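PDB 2VD3: ATP phosphoribosyltransferase from Methanobacterium thermoautotrophicum, which probably catalyses the magnesium-dependent condensation of ATP with 5-phosphoribosyl 1-diphosphate, the first and regulated step of histidine biosynthesis. Local coordinates for residues T120-I125 against T159-T164. Residues are numbered along the deposited sequence; the frame is centred on the assembly and turned at random.
With MG (magnesium ion), chain J.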
loop_
_atom_site.group_PDB
_atom_site.type_symbol
_atom_site.label_atom_id
_atom_site.label_comp_id
_atom_site.label_asym_id
_atom_site.label_seq_id
_atom_site.Cartn_x
_atom_site.Cartn_y
_atom_site.Cartn_z
ATOM N N THR A 120 25.086 -9.990 10.007
ATOM C CA THR A 120 25.193 -8.567 9.782
ATOM C C THR A 120 24.528 -8.160 8.472
ATOM O O THR A 120 24.276 -8.991 7.602
ATOM C CB THR A 120 26.673 -8.118 9.781
ATOM O OG1 THR A 120 26.750 -6.684 9.792
ATOM C CG2 THR A 120 27.412 -8.662 8.560
ATOM N N GLU A 121 24.220 -6.876 8.352
ATOM C CA GLU A 121 23.863 -6.319 7.058
ATOM C C GLU A 121 25.060 -5.558 6.518
ATOM O O GLU A 121 25.038 -5.097 5.380
ATOM C CB GLU A 121 22.631 -5.429 7.162
ATOM C CG GLU A 121 21.397 -6.183 7.607
ATOM C CD GLU A 121 20.150 -5.344 7.522
ATOM O OE1 GLU A 121 19.491 -5.177 8.566
ATOM O OE2 GLU A 121 19.837 -4.842 6.422
ATOM N N PHE A 122 26.113 -5.470 7.336
ATOM C CA PHE A 122 27.314 -4.695 7.010
ATOM C C PHE A 122 28.588 -5.538 7.101
ATOM O O PHE A 122 29.425 -5.294 7.970
ATOM C CB PHE A 122 27.415 -3.461 7.919
ATOM C CG PHE A 122 26.262 -2.513 7.773
ATOM C CD1 PHE A 122 25.097 -2.691 8.522
ATOM C CD2 PHE A 122 26.331 -1.455 6.876
ATOM C CE1 PHE A 122 24.020 -1.833 8.373
ATOM C CE2 PHE A 122 25.267 -0.581 6.723
ATOM C CZ PHE A 122 24.102 -0.773 7.470
ATOM N N PRO A 123 28.750 -6.513 6.181
ATOM C CA PRO A 123 29.901 -7.413 6.234
ATOM C C PRO A 123 31.240 -6.698 6.085
ATOM O O PRO A 123 32.210 -7.100 6.718
ATOM C CB PRO A 123 29.657 -8.369 5.060
ATOM C CG PRO A 123 28.744 -7.622 4.148
ATOM C CD PRO A 123 27.868 -6.821 5.037
ATOM N N GLY A 124 31.290 -5.643 5.277
ATOM C CA GLY A 124 32.524 -4.877 5.091
ATOM C C GLY A 124 33.027 -4.255 6.380
ATOM O O GLY A 124 34.153 -4.507 6.811
ATOM N N ILE A 125 32.178 -3.439 6.992
ATOM C CA ILE A 125 32.473 -2.823 8.283
ATOM C C ILE A 125 32.752 -3.898 9.332
ATOM O O ILE A 125 33.669 -3.749 10.136
ATOM C CB ILE A 125 31.309 -1.894 8.743
ATOM C CG1 ILE A 125 31.224 -0.658 7.837
ATOM C CG2 ILE A 125 31.449 -1.501 10.222
ATOM C CD1 ILE A 125 29.878 0.091 7.883
ATOM N N THR A 159 25.031 -7.770 14.378
ATOM C CA THR A 159 25.252 -6.340 14.397
ATOM C C THR A 159 23.880 -5.729 14.226
ATOM O O THR A 159 22.962 -6.389 13.734
ATOM C CB THR A 159 26.185 -5.852 13.267
ATOM O OG1 THR A 159 25.523 -5.976 12.004
ATOM C CG2 THR A 159 27.502 -6.630 13.257
ATOM N N ASP A 160 23.730 -4.480 14.639
ATOM C CA ASP A 160 22.459 -3.802 14.472
ATOM C C ASP A 160 22.609 -2.297 14.515
ATOM O O ASP A 160 23.523 -1.765 15.155
ATOM C CB ASP A 160 21.458 -4.262 15.535
ATOM C CG ASP A 160 20.029 -4.041 15.111
ATOM O OD1 ASP A 160 19.132 -4.163 15.960
ATOM O OD2 ASP A 160 19.803 -3.742 13.919
ATOM N N LEU A 161 21.689 -1.620 13.843
ATOM C CA LEU A 161 21.713 -0.176 13.722
ATOM C C LEU A 161 20.579 0.428 14.560
ATOM O O LEU A 161 19.418 0.179 14.273
ATOM C CB LEU A 161 21.551 0.187 12.241
ATOM C CG LEU A 161 22.099 1.494 11.667
ATOM C CD1 LEU A 161 23.609 1.560 11.804
ATOM C CD2 LEU A 161 21.663 1.624 10.205
ATOM N N SER A 162 20.906 1.214 15.589
ATOM C CA SER A 162 19.875 1.767 16.489
ATOM C C SER A 162 20.247 3.099 17.132
ATOM O O SER A 162 21.431 3.371 17.366
ATOM C CB SER A 162 19.572 0.768 17.607
ATOM O OG SER A 162 20.747 0.530 18.370
ATOM N N SER A 163 19.228 3.913 17.428
ATOM C CA SER A 163 19.390 5.114 18.264
ATOM C C SER A 163 19.151 4.755 19.721
ATOM O O SER A 163 19.775 5.325 20.619
ATOM C CB SER A 163 18.400 6.220 17.891
ATOM O OG SER A 163 18.044 6.190 16.525
ATOM N N THR A 164 18.226 3.821 19.939
ATOM C CA THR A 164 17.850 3.354 21.269
ATOM C C THR A 164 18.067 1.853 21.358
ATOM O O THR A 164 17.744 1.113 20.417
ATOM C CB THR A 164 16.354 3.629 21.570
ATOM O OG1 THR A 164 15.557 3.264 20.434
ATOM C CG2 THR A 164 16.118 5.102 21.915
HETATM MG MG MG J . 18.458 -2.834 12.426
#
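Thr120 meets Thr159 where parallel strands 117-120 and 157-162 lie side by side, Thr120 CA 5.1 Å from Thr159 CA, in the mixed sheet of a periplasmic-binding-protein-type fold; strand 117-120 then runs on into helix 123-132. Polar contact comes first. The two hydroxyls bond, Thr120 OG1 to Thr159 OG1 at 2.6 Å, either able to donate, although Thr159 OG1 is less surely placed and the bond length therefore doubtful. An ST turn is evident from Phe122 N, which donates to Thr120 OG1 at 2.8 Å with an N-H...O angle of 157°. A chi1 of -170° swings the Thr120 hydroxyl beside its own carbonyl carbon, where Phe122 N and Thr159 OG1 both reach it; it also bonds Thr126 OG1 in the helix, whose N-cap is Phe122. A valine here, lacking the hydroxyl, would probably leave Phe122 N and the Thr126 and Thr159 hydroxyls without this partner, weakening the turn. Apolar packing is sparser: the Phe122 ring, also resting on Leu96 and Glu78, meets Leu161 obliquely, CZ to CD2 at 4.4 Å. One residue after Thr159, Asp160 points its CB away from 120-125 and binds magnesium through OD2 at 2.2 Å; that same oxygen weakly accepts from Leu161 N at 2.8 Å.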